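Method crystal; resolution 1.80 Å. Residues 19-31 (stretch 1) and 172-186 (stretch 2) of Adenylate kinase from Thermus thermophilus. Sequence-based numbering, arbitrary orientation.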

# COMPACT_ATOMS: atom_id res chain seq x y z
N THR A 19 7.06 -6.26 -1.73
CA THR A 19 7.62 -7.56 -1.49
C THR A 19 7.65 -7.86 -0.01
O THR A 19 7.41 -9.00 0.38
CB THR A 19 9.05 -7.67 -2.05
OG1 THR A 19 9.03 -7.44 -3.46
CG2 THR A 19 9.63 -9.06 -1.78
N GLN A 20 7.93 -6.84 0.83
CA GLN A 20 7.97 -7.06 2.28
C GLN A 20 6.52 -7.30 2.79
O GLN A 20 6.30 -8.10 3.69
CB GLN A 20 8.55 -5.84 3.03
CG GLN A 20 10.04 -5.57 2.76
CD GLN A 20 10.91 -6.69 3.30
OE1 GLN A 20 10.45 -7.52 4.08
NE2 GLN A 20 12.18 -6.72 2.89
N ALA A 21 5.56 -6.56 2.25
CA ALA A 21 4.16 -6.76 2.65
C ALA A 21 3.77 -8.20 2.30
O ALA A 21 3.09 -8.87 3.07
CB ALA A 21 3.28 -5.79 1.88
N SER A 22 4.17 -8.65 1.12
CA SER A 22 3.84 -10.00 0.69
C SER A 22 4.47 -11.06 1.57
O SER A 22 3.88 -12.12 1.84
CB SER A 22 4.25 -10.20 -0.76
OG SER A 22 3.38 -9.49 -1.61
N ARG A 23 5.69 -10.80 2.03
CA ARG A 23 6.34 -11.76 2.90
C ARG A 23 5.74 -11.79 4.29
O ARG A 23 5.58 -12.86 4.88
CB ARG A 23 7.84 -11.48 2.98
CG ARG A 23 8.54 -12.34 4.04
CD ARG A 23 10.03 -12.29 3.80
NE ARG A 23 10.77 -13.00 4.83
CZ ARG A 23 12.09 -12.92 4.97
NH1 ARG A 23 12.80 -12.18 4.13
NH2 ARG A 23 12.70 -13.57 5.95
N LEU A 24 5.40 -10.63 4.84
CA LEU A 24 4.80 -10.60 6.17
C LEU A 24 3.44 -11.32 6.08
O LEU A 24 3.03 -12.01 7.03
CB LEU A 24 4.58 -9.14 6.61
CG LEU A 24 4.03 -8.98 8.03
CD1 LEU A 24 5.04 -9.48 9.03
CD2 LEU A 24 3.69 -7.48 8.28
N ALA A 25 2.76 -11.14 4.95
CA ALA A 25 1.43 -11.73 4.72
C ALA A 25 1.52 -13.24 4.76
O ALA A 25 0.82 -13.89 5.53
CB ALA A 25 0.88 -11.30 3.37
N GLN A 26 2.39 -13.77 3.92
CA GLN A 26 2.61 -15.21 3.81
C GLN A 26 3.07 -15.86 5.12
O GLN A 26 2.61 -16.95 5.48
CB GLN A 26 3.61 -15.50 2.69
CG GLN A 26 3.11 -15.09 1.30
CD GLN A 26 4.12 -15.38 0.19
OE1 GLN A 26 4.63 -16.49 0.07
NE2 GLN A 26 4.41 -14.37 -0.63
N GLU A 27 3.98 -15.21 5.84
CA GLU A 27 4.48 -15.77 7.07
C GLU A 27 3.58 -15.70 8.28
O GLU A 27 3.53 -16.64 9.07
CB GLU A 27 5.83 -15.16 7.44
CG GLU A 27 6.89 -15.45 6.41
CD GLU A 27 8.30 -15.11 6.89
OE1 GLU A 27 8.45 -14.63 8.04
OE2 GLU A 27 9.25 -15.34 6.12
N LEU A 28 2.84 -14.62 8.45
CA LEU A 28 2.01 -14.53 9.65
C LEU A 28 0.50 -14.73 9.47
O LEU A 28 -0.27 -14.60 10.44
CB LEU A 28 2.27 -13.20 10.37
CG LEU A 28 3.71 -12.98 10.84
CD1 LEU A 28 3.73 -11.77 11.73
CD2 LEU A 28 4.24 -14.19 11.60
N GLY A 29 0.08 -15.02 8.25
CA GLY A 29 -1.33 -15.25 7.98
C GLY A 29 -2.20 -14.02 7.80
O GLY A 29 -3.35 -14.01 8.22
N PHE A 30 -1.64 -12.96 7.22
CA PHE A 30 -2.43 -11.75 6.97
C PHE A 30 -2.91 -11.85 5.53
O PHE A 30 -2.19 -12.35 4.67
CB PHE A 30 -1.57 -10.46 7.06
CG PHE A 30 -1.24 -10.03 8.45
CD1 PHE A 30 -1.89 -8.93 9.02
CD2 PHE A 30 -0.29 -10.71 9.20
CE1 PHE A 30 -1.60 -8.50 10.31
CE2 PHE A 30 0.02 -10.30 10.51
CZ PHE A 30 -0.64 -9.19 11.07
N LYS A 31 -4.13 -11.38 5.28
CA LYS A 31 -4.64 -11.34 3.92
C LYS A 31 -4.23 -9.98 3.35
O LYS A 31 -4.62 -8.91 3.89
CB LYS A 31 -6.17 -11.46 3.90
CG LYS A 31 -6.74 -11.41 2.49
CD LYS A 31 -8.16 -11.99 2.40
CE LYS A 31 -9.15 -11.19 3.22
NZ LYS A 31 -10.54 -11.69 3.01
N THR A 172 19.70 -6.13 3.25
CA THR A 172 19.13 -7.24 2.49
C THR A 172 17.65 -7.36 2.83
O THR A 172 17.20 -6.79 3.82
CB THR A 172 19.75 -8.57 2.85
OG1 THR A 172 19.49 -8.85 4.23
CG2 THR A 172 21.28 -8.53 2.61
N PRO A 173 16.88 -8.09 2.02
CA PRO A 173 15.45 -8.26 2.30
C PRO A 173 15.25 -8.79 3.71
O PRO A 173 14.35 -8.38 4.44
CB PRO A 173 15.01 -9.26 1.24
CG PRO A 173 15.83 -8.85 0.06
CD PRO A 173 17.22 -8.65 0.70
N ASP A 174 16.11 -9.73 4.10
CA ASP A 174 16.01 -10.31 5.42
C ASP A 174 16.25 -9.28 6.51
O ASP A 174 15.59 -9.33 7.56
CB ASP A 174 17.01 -11.48 5.59
CG ASP A 174 16.54 -12.76 4.92
OD1 ASP A 174 15.31 -13.01 4.85
OD2 ASP A 174 17.41 -13.54 4.46
N GLU A 175 17.21 -8.38 6.31
CA GLU A 175 17.48 -7.35 7.32
C GLU A 175 16.31 -6.37 7.44
O GLU A 175 15.92 -5.99 8.54
CB GLU A 175 18.73 -6.55 6.98
CG GLU A 175 19.98 -7.45 6.86
CD GLU A 175 21.24 -6.69 6.47
OE1 GLU A 175 21.24 -5.96 5.46
OE2 GLU A 175 22.26 -6.85 7.17
N VAL A 176 15.78 -5.94 6.31
CA VAL A 176 14.66 -5.00 6.34
C VAL A 176 13.43 -5.69 6.97
O VAL A 176 12.71 -5.12 7.81
CB VAL A 176 14.35 -4.52 4.92
CG1 VAL A 176 13.08 -3.60 4.93
CG2 VAL A 176 15.56 -3.74 4.37
N TYR A 177 13.22 -6.95 6.59
CA TYR A 177 12.10 -7.71 7.15
C TYR A 177 12.19 -7.81 8.67
O TYR A 177 11.19 -7.64 9.40
CB TYR A 177 12.08 -9.11 6.54
CG TYR A 177 10.88 -9.93 6.94
CD1 TYR A 177 9.60 -9.56 6.52
CD2 TYR A 177 11.03 -11.07 7.72
CE1 TYR A 177 8.49 -10.31 6.88
CE2 TYR A 177 9.91 -11.83 8.08
CZ TYR A 177 8.65 -11.45 7.66
OH TYR A 177 7.54 -12.20 8.00
N ALA A 178 13.39 -8.08 9.18
CA ALA A 178 13.57 -8.16 10.63
C ALA A 178 13.22 -6.83 11.29
O ALA A 178 12.64 -6.80 12.38
CB ALA A 178 15.05 -8.54 10.98
N ARG A 179 13.61 -5.73 10.66
CA ARG A 179 13.30 -4.42 11.24
C ARG A 179 11.81 -4.15 11.23
O ARG A 179 11.27 -3.56 12.17
CB ARG A 179 14.02 -3.30 10.45
CG ARG A 179 15.55 -3.36 10.57
CD ARG A 179 16.23 -2.45 9.51
NE ARG A 179 17.69 -2.59 9.52
CZ ARG A 179 18.48 -2.33 8.49
NH1 ARG A 179 17.98 -1.92 7.32
NH2 ARG A 179 19.80 -2.46 8.64
N ILE A 180 11.13 -4.57 10.17
CA ILE A 180 9.67 -4.36 10.12
C ILE A 180 8.99 -5.16 11.25
O ILE A 180 8.12 -4.64 11.96
CB ILE A 180 9.12 -4.82 8.76
CG1 ILE A 180 9.54 -3.83 7.69
CG2 ILE A 180 7.55 -5.00 8.82
CD1 ILE A 180 9.41 -4.36 6.26
N ARG A 181 9.34 -6.43 11.41
CA ARG A 181 8.74 -7.23 12.48
C ARG A 181 9.02 -6.60 13.85
O ARG A 181 8.13 -6.50 14.70
CB ARG A 181 9.25 -8.69 12.42
CG ARG A 181 8.77 -9.41 11.17
CD ARG A 181 8.93 -10.91 11.28
NE ARG A 181 8.22 -11.44 12.44
CZ ARG A 181 8.01 -12.73 12.64
NH1 ARG A 181 8.44 -13.62 11.75
NH2 ARG A 181 7.37 -13.13 13.73
N ALA A 182 10.26 -6.15 14.07
CA ALA A 182 10.58 -5.50 15.33
C ALA A 182 9.76 -4.23 15.54
O ALA A 182 9.25 -3.99 16.64
CB ALA A 182 12.04 -5.17 15.40
N ALA A 183 9.64 -3.43 14.49
CA ALA A 183 8.87 -2.19 14.58
C ALA A 183 7.40 -2.48 14.96
O ALA A 183 6.78 -1.73 15.73
CB ALA A 183 8.90 -1.47 13.23
N LEU A 184 6.83 -3.51 14.35
CA LEU A 184 5.45 -3.91 14.61
C LEU A 184 5.27 -4.70 15.91
O LEU A 184 4.21 -4.68 16.54
CB LEU A 184 4.94 -4.76 13.44
CG LEU A 184 4.85 -3.93 12.15
CD1 LEU A 184 4.57 -4.83 10.95
CD2 LEU A 184 3.73 -2.84 12.32
N GLY A 185 6.32 -5.40 16.32
CA GLY A 185 6.25 -6.19 17.54
C GLY A 185 5.59 -7.55 17.30
O GLY A 185 5.07 -8.15 18.23
N ILE A 186 5.61 -8.03 16.06
CA ILE A 186 5.01 -9.33 15.74
C ILE A 186 6.00 -10.26 15.04
O ILE A 186 7.09 -9.79 14.66
CB ILE A 186 3.79 -9.18 14.82
CG1 ILE A 186 4.22 -8.56 13.49
CG2 ILE A 186 2.70 -8.37 15.54
CD1 ILE A 186 3.10 -8.33 12.50
OXT ILE A 186 5.66 -11.46 14.86

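How does the start of the second helix engage the first? Thr172 caps it, its OG1 accepting from Glu175 N at 3.1 Å. At the first residue of the helix, Pro173 O takes a hydrogen bond from Gln20 NE2 at 3.1 Å. Asp174 points its CA-to-CB bond away from the first helix, yet its carboxylate comes back within reach: OD1 lies 2.7 Å from Arg23 NH1 and 2.9 Å from Arg23 NH2, so one oxygen receives two hydrogen bonds within a salt bridge.

What makes Tyr177 the centre of the contact? It has the largest area covered by the other stretch, and its side chain sits as a knob among Gln20, Arg23, Leu24 and Glu27. The Arg23 guanidinium lies flat on one face of the ring, centres 4.0 Å apart and planes at 19°, leaving its edge free to meet Asp174. At the ring's far end, Tyr177 OH donates to Glu27 OE1 at 2.6 Å, while Glu27 OE2 accepts from Arg23 NE at 3.1 Å. Glu27 thus ties together both partners of the stack. Gln20 returns the packing, fitting among Pro173, Val176, Tyr177 and Ile180.

How does the contact continue towards the C-terminus? Arg181 makes a long salt bridge, its NH1 3.8 Å from Glu27 OE1, and Leu28 CD2 lies over one face of its guanidinium. Leu184 CD1 meets Leu24 CD2 at 3.9 Å.

What holds the chain end in place? After Gly185 leaves the helix with positive phi, Arg181 grips the terminal carboxylate: NE donates to Ile186 O at 3.0 Å and NH2 to Ile186 OXT at 2.6 Å. The CA-to-CB bond of Ile186 points toward the first stretch, and its CD1 packs 3.6 Å from Leu28 CD1 and 4.1 Å from both Leu24 CD1 and Phe30 CZ.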